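Local structure of metallocarboxypeptidase (Trypanosoma cruzi, 3DWC) at residues 14-17 / 18-21; 164-168 / 169-173; 213-216 / 217-221; 137-140 / 141-144. The protein is an M32-family metallocarboxypeptidase that probably removes C-terminal amino acids of many kinds, though not proline, from peptide substrates. All coordinates share one frame; numbering follows the deposited sequence.

Interaction 1: 14-17 / 18-21; sequences TKLY and RYGH
Arg18 N, Tyr19 N, Gly20 N and His21 N each donate to the carbonyl oxygen four residues back, those of Thr14, Lys15, Leu16 and Tyr17. The shortest of these bonds runs from Gly20 N to Leu16 O, at 2.8 Å. A second group is the contacts of the Tyr19 ring. Lys15 and Tyr19 lie alongside and point the same way, with Lys15 CG 3.7 Å from Tyr19 CE2. Lys15 O sits over one face of the Tyr19 ring, offset toward the rim. Leu16 CD2 is more distant, 4.5 Å from Tyr19 CD2. Arg18 makes the mixed contacts. Its chain turns at chi2 (-37°), and NH1 comes to the edge of the Tyr17 ring, in plane, 3.8 Å from Tyr17 CD2. This NH1 also bonds a glycerol, probably from the crystallisation liquor. The ring and guanidinium planes are 68° apart. Thr14 CG2 runs beside the same chain, 3.9 Å from Arg18 NE. Several polar ends have partners outside these residues: Tyr17 OH bonds Glu245, Thr14 OG1 bonds Thr285, and His21 NE2 bonds Arg42 of the second subunit. This is the i to i+4 pattern of an alpha helix, here the N-terminal helix 3-32, one side of which meets the second subunit.

Interaction 2: 164-168 / 169-173; sequences PGMTL and QRLDE
Thr167 receives two bonds from the first turn of helix 168-196. Leu171 N donates to Thr167 O at 3.0 Å in a nearly straight bond (170° at the hydrogen). Arg170 N donates to Thr167 OG1 at 3.2 Å. The second is an N-cap bond: the hydroxyl takes a backbone N-H that has no carbonyl four residues back within the helix. OG1 can do this because chi1 of 66° sets it between the backbone N and the carbonyl carbon, turned to the start of the helix. One residue on, Asp172 N donates to Leu168 O at 2.9 Å, while Leu168 N bonds Glu156 OE2.

Charged side chains come next. Arg170 NH2 forms a salt bridge with Glu173 OE1 at 3.0 Å. The oxygen lies at the edge of the guanidinium, in its plane, and is met on its anti side. Asp172 OD2 pairs with Arg370, and Arg170 NH1 bonds Leu487 O.

The packing lies outside these bonds. Met166 crosses Leu171 at about a right angle, with Met166 CG 3.7 Å from Leu171 CG. Bends at chi2 and chi3 fold the Met166 chain back, and Met166 SD lies 4.0 Å from Arg170 CB. The residue before the cap thus touches the fourth residue after it, which is a hydrophobic staple. Val159 and Leu425 pack against the same pair. Cap and staple together probably help to define where the helix starts, with Arg170 N held by the hydroxyl and Leu171 N by the carbonyl of Thr167, while the apolar pair joins the loop to the helix side.

Interaction 3: 213-216 / 217-221; sequences EALC and RFFMD
The Phe219 ring meets Leu215 at its edge, where Leu215 CG lies in the ring plane. Within this pair the closest side-chain atoms are Leu215 CD1 and Phe219 CE2, 3.4 Å apart. Leu215 O also sits at that edge, 3.1 Å from Phe219 CD2. One face of the Phe219 ring takes Phe218 CD2, offset toward the rim, while Phe219 CE2 lies in plane at the edge of the Phe218 ring. Phe219 also meets the ring of Phe314.

The other flat pair is ionic. Glu213 and Arg217 run side by side, and Glu213 OE1 reaches the NE side of the guanidinium, near its plane. It accepts from both Arg217 NE and Arg217 NH2, each at 3.2 Å. Arg217 NE meets the anti lone pair of OE1; NH2 comes from above the carboxylate plane. The two planes are 51° apart. An extended Glu213 chain, with CG anti to the backbone N (chi1 -179°), carries the oxygen there.

Backbone bonds join residues four apart, the shortest from Met220 N to Cys216 O at 2.8 Å. These are i to i+4 pairs of helix 209-222. This helix packs through Cys216, Phe219 and Met220 on helix 259-276, which bears the cobalt ligands His267 and His271 of the HExxH motif.

Interaction 4: 137-140 / 141-144; sequences ALFR and EEGK
Leu138 directs one methyl to a carboxylate oxygen of Glu141 and the other to one of Glu142. Leu138 CD2 is 4.0 Å from Glu141 OE1, and Leu138 CD1 is 4.1 Å from Glu142 OE1. Both glutamates cross the leucine at a slant. Extended glutamate chains carry the OE1 atoms out to the methyls. Glu142 OE1 also lies at the edge of the Phe139 ring, near its plane, 4.2 Å from Phe139 CD2. These are loose van der Waals contacts; the charged ends bind elsewhere. Glu141 OE1 forms a salt bridge with Arg104, while Glu142 uses OE1 for Lys105 and OE2 for Arg146. Two cations round Glu142, which is buried, would probably favour its ionised form.

The frame beneath is a regular alpha helix, about two turns of helix 125-147, with each N-H paired to the carbonyl four residues back. Glu142 N to Leu138 O is short at 2.6 Å. Gly143 N to Phe139 O is close to straight, at 2.8 Å and 172°. Lys144 N to Arg140 O is weak, at 3.4 Å. The bond from Glu141 N to Ala137 O is the most bent of the four, at 144°.

The Lys144 chain bends at chi4 (55°), which brings Lys144 NZ back to 3.7 Å from Arg140 O. Arg140 stays extended from CG to NE. Its NH1 bonds Leu372 O, and Phe139 stacks on Phe417.

How the interactions relate
All four are local contacts, each on a different helix. Interactions 1, 3 and 4 sit within helices; interaction 2 spans a loop and a helix start. Interactions 3 and 4 each contain four buried residues, interactions 1 and 2 two each; interaction 4 also has exposed Ala137 and Lys144. Interactions 3 and 4 are on opposite sides of the chain's centre. Interactions 2 and 4 are the nearest pair, about 18 Å between centres, and both touch helix 154-162. Interaction 1 alone meets the second subunit and has no ion pair across the contact. Interaction 3 lies nearest the predicted catalytic Glu268, and its bridge is across the contact. In 164-173 one bridge is within the helix and another goes out to Arg370; in 137-144 they go to outside residues.

Interaction 1: 14-17 / 18-21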
loop_
_atom_site.group_PDB
_atom_site.type_symbol
_atom_site.label_atom_id
_atom_site.label_comp_id
_atom_site.label_asym_id
_atom_site.label_seq_id
_atom_site.Cartn_x
_atom_site.Cartn_y
_atom_site.Cartn_z
ATOM N N THR B 14 4.860 7.816 -19.718
ATOM C CA THR B 14 5.512 6.888 -18.822
ATOM C C THR B 14 5.686 7.517 -17.442
ATOM O O THR B 14 5.458 6.846 -16.453
ATOM C CB THR B 14 6.852 6.405 -19.406
ATOM O OG1 THR B 14 6.570 5.633 -20.605
ATOM C CG2 THR B 14 7.658 5.531 -18.386
ATOM N N LYS B 15 6.048 8.796 -17.377
ATOM C CA LYS B 15 6.131 9.514 -16.106
ATOM C C LYS B 15 4.799 9.461 -15.377
ATOM O O LYS B 15 4.748 9.048 -14.211
ATOM C CB LYS B 15 6.584 10.959 -16.357
ATOM C CG LYS B 15 7.166 11.650 -15.197
ATOM C CD LYS B 15 8.164 12.732 -15.592
ATOM C CE LYS B 15 7.556 13.768 -16.552
ATOM N NZ LYS B 15 8.187 15.157 -16.452
ATOM N N LEU B 16 3.731 9.856 -16.070
ATOM C CA LEU B 16 2.365 9.825 -15.529
ATOM C C LEU B 16 1.931 8.448 -15.048
ATOM O O LEU B 16 1.326 8.332 -13.990
ATOM C CB LEU B 16 1.357 10.336 -16.578
ATOM C CG LEU B 16 1.410 11.834 -16.907
ATOM C CD1 LEU B 16 0.525 12.141 -18.124
ATOM C CD2 LEU B 16 1.068 12.775 -15.631
ATOM N N TYR B 17 2.258 7.411 -15.816
ATOM C CA TYR B 17 2.001 6.003 -15.457
ATOM C C TYR B 17 2.674 5.677 -14.121
ATOM O O TYR B 17 2.053 5.080 -13.233
ATOM C CB TYR B 17 2.491 5.082 -16.580
ATOM C CG TYR B 17 2.186 3.619 -16.417
ATOM C CD1 TYR B 17 0.959 3.107 -16.761
ATOM C CD2 TYR B 17 3.143 2.739 -15.911
ATOM C CE1 TYR B 17 0.681 1.726 -16.628
ATOM C CE2 TYR B 17 2.867 1.388 -15.736
ATOM C CZ TYR B 17 1.644 0.880 -16.118
ATOM O OH TYR B 17 1.361 -0.479 -15.959
ATOM N N ARG B 18 3.891 6.155 -13.923
ATOM C CA ARG B 18 4.588 5.889 -12.676
ATOM C C ARG B 18 3.948 6.553 -11.509
ATOM O O ARG B 18 3.857 5.969 -10.422
ATOM C CB ARG B 18 6.044 6.360 -12.722
ATOM C CG ARG B 18 6.947 5.681 -13.728
ATOM C CD ARG B 18 6.670 4.205 -13.891
ATOM N NE ARG B 18 7.541 3.642 -14.945
ATOM C CZ ARG B 18 7.477 2.380 -15.341
ATOM N NH1 ARG B 18 6.593 1.568 -14.799
ATOM N NH2 ARG B 18 8.286 1.930 -16.305
ATOM N N TYR B 19 3.510 7.790 -11.706
ATOM C CA TYR B 19 2.830 8.496 -10.636
ATOM C C TYR B 19 1.478 7.835 -10.354
ATOM O O TYR B 19 1.046 7.752 -9.203
ATOM C CB TYR B 19 2.621 9.948 -11.005
ATOM C CG TYR B 19 3.864 10.793 -11.261
ATOM C CD1 TYR B 19 4.998 10.683 -10.474
ATOM C CD2 TYR B 19 3.853 11.795 -12.238
ATOM C CE1 TYR B 19 6.145 11.537 -10.679
ATOM C CE2 TYR B 19 4.967 12.646 -12.438
ATOM C CZ TYR B 19 6.117 12.485 -11.665
ATOM O OH TYR B 19 7.238 13.304 -11.876
ATOM N N GLY B 20 0.821 7.336 -11.401
ATOM C CA GLY B 20 -0.479 6.658 -11.273
ATOM C C GLY B 20 -0.375 5.369 -10.495
ATOM O O GLY B 20 -1.258 5.038 -9.698
ATOM N N HIS B 21 0.734 4.655 -10.689
ATOM C CA HIS B 21 1.058 3.506 -9.843
ATOM C C HIS B 21 0.933 3.811 -8.339
ATOM O O HIS B 21 0.240 3.105 -7.615
ATOM C CB HIS B 21 2.433 3.019 -10.178
ATOM C CG HIS B 21 2.910 1.885 -9.329
ATOM N ND1 HIS B 21 2.934 0.571 -9.775
ATOM C CD2 HIS B 21 3.472 1.878 -8.094
ATOM C CE1 HIS B 21 3.457 -0.191 -8.828
ATOM N NE2 HIS B 21 3.787 0.574 -7.799
#

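Interaction 2: 164-168 / 169-173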
loop_
_atom_site.group_PDB
_atom_site.type_symbol
_atom_site.label_atom_id
_atom_site.label_comp_id
_atom_site.label_asym_id
_atom_site.label_seq_id
_atom_site.Cartn_x
_atom_site.Cartn_y
_atom_site.Cartn_z
ATOM N N PRO B 164 -15.922 5.758 -24.719
ATOM C CA PRO B 164 -15.394 6.548 -25.814
ATOM C C PRO B 164 -16.145 6.286 -27.121
ATOM O O PRO B 164 -16.255 5.134 -27.543
ATOM C CB PRO B 164 -13.933 6.066 -25.944
ATOM C CG PRO B 164 -13.587 5.440 -24.668
ATOM C CD PRO B 164 -14.862 5.075 -23.951
ATOM N N GLY B 165 -16.659 7.338 -27.754
ATOM C CA GLY B 165 -17.224 7.216 -29.086
ATOM C C GLY B 165 -18.674 6.778 -29.127
ATOM O O GLY B 165 -19.240 6.679 -30.203
ATOM N N MET B 166 -19.276 6.535 -27.960
ATOM C CA MET B 166 -20.698 6.184 -27.887
ATOM C C MET B 166 -21.541 7.451 -28.064
ATOM O O MET B 166 -21.336 8.446 -27.348
ATOM C CB MET B 166 -21.046 5.552 -26.545
ATOM C CG MET B 166 -22.545 5.309 -26.338
ATOM S SD MET B 166 -23.274 4.201 -27.568
ATOM C CE MET B 166 -22.528 2.684 -27.000
ATOM N N THR B 167 -22.473 7.407 -29.018
ATOM C CA THR B 167 -23.357 8.544 -29.272
ATOM C C THR B 167 -24.705 8.355 -28.578
ATOM O O THR B 167 -25.122 7.212 -28.321
ATOM C CB THR B 167 -23.612 8.703 -30.750
ATOM O OG1 THR B 167 -24.357 7.579 -31.216
ATOM C CG2 THR B 167 -22.306 8.798 -31.518
ATOM N N LEU B 168 -25.380 9.476 -28.278
ATOM C CA LEU B 168 -26.752 9.425 -27.733
ATOM C C LEU B 168 -27.774 8.791 -28.685
ATOM O O LEU B 168 -28.763 8.204 -28.255
ATOM C CB LEU B 168 -27.263 10.809 -27.360
ATOM C CG LEU B 168 -27.334 11.094 -25.866
ATOM C CD1 LEU B 168 -26.006 10.790 -25.146
ATOM C CD2 LEU B 168 -27.748 12.554 -25.671
ATOM N N GLN B 169 -27.558 8.950 -29.975
ATOM C CA GLN B 169 -28.435 8.328 -30.945
ATOM C C GLN B 169 -28.403 6.811 -30.784
ATOM O O GLN B 169 -29.467 6.162 -30.727
ATOM C CB GLN B 169 -28.019 8.704 -32.349
ATOM C CG GLN B 169 -28.753 7.924 -33.433
ATOM C CD GLN B 169 -28.443 8.464 -34.807
ATOM O OE1 GLN B 169 -28.804 9.600 -35.141
ATOM N NE2 GLN B 169 -27.746 7.651 -35.622
ATOM N N ARG B 170 -27.188 6.247 -30.731
ATOM C CA ARG B 170 -27.013 4.800 -30.572
ATOM C C ARG B 170 -27.496 4.331 -29.211
ATOM O O ARG B 170 -28.202 3.327 -29.123
ATOM C CB ARG B 170 -25.556 4.383 -30.818
ATOM C CG ARG B 170 -25.321 2.873 -30.912
ATOM C CD ARG B 170 -26.104 2.210 -32.060
ATOM N NE ARG B 170 -26.133 0.762 -31.866
ATOM C CZ ARG B 170 -27.172 -0.036 -32.093
ATOM N NH1 ARG B 170 -27.044 -1.328 -31.837
ATOM N NH2 ARG B 170 -28.329 0.423 -32.553
ATOM N N LEU B 171 -27.149 5.067 -28.152
ATOM C CA LEU B 171 -27.641 4.752 -26.800
ATOM C C LEU B 171 -29.181 4.719 -26.710
ATOM O O LEU B 171 -29.754 3.814 -26.106
ATOM C CB LEU B 171 -27.128 5.760 -25.766
ATOM C CG LEU B 171 -25.943 5.458 -24.865
ATOM C CD1 LEU B 171 -25.875 6.500 -23.710
ATOM C CD2 LEU B 171 -26.003 4.032 -24.331
ATOM N N ASP B 172 -29.845 5.729 -27.253
ATOM C CA ASP B 172 -31.309 5.728 -27.340
ATOM C C ASP B 172 -31.871 4.547 -28.140
ATOM O O ASP B 172 -32.934 4.038 -27.797
ATOM C CB ASP B 172 -31.840 7.027 -27.985
ATOM C CG ASP B 172 -31.836 8.215 -27.023
ATOM O OD1 ASP B 172 -32.061 9.351 -27.495
ATOM O OD2 ASP B 172 -31.590 8.022 -25.804
ATOM N N GLU B 173 -31.201 4.148 -29.218
ATOM C CA GLU B 173 -31.611 2.949 -29.987
ATOM C C GLU B 173 -31.425 1.661 -29.197
ATOM O O GLU B 173 -32.243 0.754 -29.276
ATOM C CB GLU B 173 -30.822 2.827 -31.273
ATOM C CG GLU B 173 -31.131 3.891 -32.348
ATOM C CD GLU B 173 -30.029 3.979 -33.414
ATOM O OE1 GLU B 173 -29.064 3.173 -33.338
ATOM O OE2 GLU B 173 -30.105 4.863 -34.304
#

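Interaction 3: 213-216 / 217-221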
loop_
_atom_site.group_PDB
_atom_site.type_symbol
_atom_site.label_atom_id
_atom_site.label_comp_id
_atom_site.label_asym_id
_atom_site.label_seq_id
_atom_site.Cartn_x
_atom_site.Cartn_y
_atom_site.Cartn_z
ATOM N N GLU B 213 -13.134 -18.238 1.633
ATOM C CA GLU B 213 -11.946 -17.682 1.032
ATOM C C GLU B 213 -11.205 -18.734 0.240
ATOM O O GLU B 213 -10.745 -18.486 -0.887
ATOM C CB GLU B 213 -11.037 -17.121 2.106
ATOM C CG GLU B 213 -9.807 -16.524 1.495
ATOM C CD GLU B 213 -8.909 -15.854 2.511
ATOM O OE1 GLU B 213 -7.687 -15.840 2.230
ATOM O OE2 GLU B 213 -9.435 -15.337 3.561
ATOM N N ALA B 214 -11.063 -19.925 0.815
ATOM C CA ALA B 214 -10.392 -20.982 0.085
ATOM C C ALA B 214 -11.111 -21.343 -1.222
ATOM O O ALA B 214 -10.467 -21.586 -2.282
ATOM C CB ALA B 214 -10.218 -22.219 0.987
ATOM N N LEU B 215 -12.428 -21.401 -1.169
ATOM C CA LEU B 215 -13.246 -21.658 -2.350
ATOM C C LEU B 215 -13.112 -20.580 -3.435
ATOM O O LEU B 215 -13.011 -20.876 -4.643
ATOM C CB LEU B 215 -14.710 -21.823 -1.956
ATOM C CG LEU B 215 -15.653 -22.278 -3.071
ATOM C CD1 LEU B 215 -15.246 -23.647 -3.709
ATOM C CD2 LEU B 215 -17.039 -22.331 -2.584
ATOM N N CYS B 216 -13.109 -19.338 -2.999
ATOM C CA CYS B 216 -12.906 -18.213 -3.885
ATOM C C CYS B 216 -11.548 -18.284 -4.594
ATOM O O CYS B 216 -11.483 -18.087 -5.806
ATOM C CB CYS B 216 -13.057 -16.917 -3.093
ATOM S SG CYS B 216 -14.804 -16.467 -2.690
ATOM N N ARG B 217 -10.472 -18.531 -3.850
ATOM C CA ARG B 217 -9.151 -18.663 -4.449
ATOM C C ARG B 217 -9.124 -19.813 -5.416
ATOM O O ARG B 217 -8.395 -19.762 -6.394
ATOM C CB ARG B 217 -8.049 -18.910 -3.404
ATOM C CG ARG B 217 -7.823 -17.733 -2.488
ATOM C CD ARG B 217 -6.686 -17.951 -1.470
ATOM N NE ARG B 217 -6.676 -16.717 -0.706
ATOM C CZ ARG B 217 -5.990 -15.622 -1.033
ATOM N NH1 ARG B 217 -5.142 -15.620 -2.069
ATOM N NH2 ARG B 217 -6.132 -14.537 -0.268
ATOM N N PHE B 218 -9.843 -20.892 -5.086
ATOM C CA PHE B 218 -9.902 -22.048 -5.961
ATOM C C PHE B 218 -10.495 -21.587 -7.282
ATOM O O PHE B 218 -9.979 -21.910 -8.333
ATOM C CB PHE B 218 -10.732 -23.188 -5.373
ATOM C CG PHE B 218 -10.963 -24.305 -6.345
ATOM C CD1 PHE B 218 -9.958 -25.196 -6.639
ATOM C CD2 PHE B 218 -12.177 -24.434 -7.004
ATOM C CE1 PHE B 218 -10.155 -26.200 -7.568
ATOM C CE2 PHE B 218 -12.382 -25.434 -7.911
ATOM C CZ PHE B 218 -11.390 -26.329 -8.192
ATOM N N PHE B 219 -11.545 -20.770 -7.228
ATOM C CA PHE B 219 -12.127 -20.289 -8.452
ATOM C C PHE B 219 -11.291 -19.282 -9.191
ATOM O O PHE B 219 -11.239 -19.332 -10.430
ATOM C CB PHE B 219 -13.592 -19.909 -8.303
ATOM C CG PHE B 219 -14.496 -21.111 -8.241
ATOM C CD1 PHE B 219 -14.906 -21.741 -9.410
ATOM C CD2 PHE B 219 -14.934 -21.623 -7.021
ATOM C CE1 PHE B 219 -15.748 -22.874 -9.359
ATOM C CE2 PHE B 219 -15.767 -22.704 -6.969
ATOM C CZ PHE B 219 -16.175 -23.346 -8.138
ATOM N N MET B 220 -10.544 -18.446 -8.469
ATOM C CA MET B 220 -9.581 -17.618 -9.120
ATOM C C MET B 220 -8.534 -18.494 -9.870
ATOM O O MET B 220 -8.128 -18.138 -10.981
ATOM C CB MET B 220 -8.910 -16.704 -8.108
ATOM C CG MET B 220 -9.887 -15.686 -7.531
ATOM S SD MET B 220 -9.186 -14.649 -6.280
ATOM C CE MET B 220 -8.152 -13.522 -7.241
ATOM N N ASP B 221 -8.128 -19.635 -9.295
ATOM C CA ASP B 221 -7.279 -20.612 -10.023
ATOM C C ASP B 221 -7.940 -21.223 -11.274
ATOM O O ASP B 221 -7.294 -21.428 -12.321
ATOM C CB ASP B 221 -6.845 -21.760 -9.097
ATOM C CG ASP B 221 -5.804 -21.333 -8.062
ATOM O OD1 ASP B 221 -5.156 -20.259 -8.213
ATOM O OD2 ASP B 221 -5.615 -22.106 -7.092
#

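Interaction 4: 137-140 / 141-144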
loop_
_atom_site.group_PDB
_atom_site.type_symbol
_atom_site.label_atom_id
_atom_site.label_comp_id
_atom_site.label_asym_id
_atom_site.label_seq_id
_atom_site.Cartn_x
_atom_site.Cartn_y
_atom_site.Cartn_z
ATOM N N ALA B 137 -27.198 21.103 -12.419
ATOM C CA ALA B 137 -26.762 22.302 -13.142
ATOM C C ALA B 137 -25.272 22.233 -13.463
ATOM O O ALA B 137 -24.838 22.680 -14.517
ATOM C CB ALA B 137 -27.082 23.556 -12.343
ATOM N N LEU B 138 -24.502 21.666 -12.537
ATOM C CA LEU B 138 -23.063 21.429 -12.731
ATOM C C LEU B 138 -22.792 20.428 -13.876
ATOM O O LEU B 138 -21.905 20.661 -14.719
ATOM C CB LEU B 138 -22.444 20.910 -11.425
ATOM C CG LEU B 138 -20.936 21.022 -11.176
ATOM C CD1 LEU B 138 -20.177 19.930 -11.908
ATOM C CD2 LEU B 138 -20.390 22.376 -11.550
ATOM N N PHE B 139 -23.558 19.329 -13.891
ATOM C CA PHE B 139 -23.445 18.284 -14.927
ATOM C C PHE B 139 -23.766 18.827 -16.292
ATOM O O PHE B 139 -23.074 18.502 -17.268
ATOM C CB PHE B 139 -24.416 17.121 -14.669
ATOM C CG PHE B 139 -24.118 16.318 -13.445
ATOM C CD1 PHE B 139 -25.153 15.792 -12.694
ATOM C CD2 PHE B 139 -22.801 16.041 -13.052
ATOM C CE1 PHE B 139 -24.897 15.032 -11.579
ATOM C CE2 PHE B 139 -22.546 15.278 -11.945
ATOM C CZ PHE B 139 -23.585 14.781 -11.203
ATOM N N ARG B 140 -24.833 19.627 -16.370
ATOM C CA ARG B 140 -25.215 20.287 -17.623
ATOM C C ARG B 140 -24.106 21.208 -18.098
ATOM O O ARG B 140 -23.853 21.320 -19.307
ATOM C CB ARG B 140 -26.492 21.115 -17.459
ATOM C CG ARG B 140 -27.779 20.315 -17.267
ATOM C CD ARG B 140 -28.922 21.235 -16.821
ATOM N NE ARG B 140 -30.168 20.509 -16.550
ATOM C CZ ARG B 140 -31.270 21.066 -16.051
ATOM N NH1 ARG B 140 -32.363 20.326 -15.848
ATOM N NH2 ARG B 140 -31.288 22.360 -15.747
ATOM N N GLU B 141 -23.461 21.880 -17.140
ATOM C CA GLU B 141 -22.352 22.783 -17.436
ATOM C C GLU B 141 -21.133 21.973 -17.830
ATOM O O GLU B 141 -20.398 22.346 -18.751
ATOM C CB GLU B 141 -22.017 23.657 -16.225
ATOM C CG GLU B 141 -20.949 24.725 -16.520
ATOM C CD GLU B 141 -20.655 25.626 -15.331
ATOM O OE1 GLU B 141 -21.044 25.272 -14.195
ATOM O OE2 GLU B 141 -20.018 26.686 -15.541
ATOM N N GLU B 142 -20.921 20.869 -17.122
ATOM C CA GLU B 142 -19.842 19.944 -17.457
ATOM C C GLU B 142 -19.965 19.421 -18.893
ATOM O O GLU B 142 -19.017 19.523 -19.668
ATOM C CB GLU B 142 -19.767 18.787 -16.455
ATOM C CG GLU B 142 -18.498 17.946 -16.638
ATOM C CD GLU B 142 -18.238 16.954 -15.512
ATOM O OE1 GLU B 142 -18.944 17.004 -14.487
ATOM O OE2 GLU B 142 -17.315 16.115 -15.661
ATOM N N GLY B 143 -21.137 18.904 -19.254
ATOM C CA GLY B 143 -21.391 18.428 -20.619
ATOM C C GLY B 143 -20.971 19.412 -21.684
ATOM O O GLY B 143 -20.286 19.052 -22.663
ATOM N N LYS B 144 -21.373 20.667 -21.514
ATOM C CA LYS B 144 -21.023 21.692 -22.490
ATOM C C LYS B 144 -19.500 21.880 -22.642
ATOM O O LYS B 144 -18.981 21.977 -23.760
ATOM C CB LYS B 144 -21.701 23.014 -22.135
ATOM C CG LYS B 144 -23.167 23.067 -22.523
ATOM C CD LYS B 144 -23.759 24.456 -22.260
ATOM C CE LYS B 144 -25.286 24.464 -22.397
ATOM N NZ LYS B 144 -25.951 23.437 -21.522
#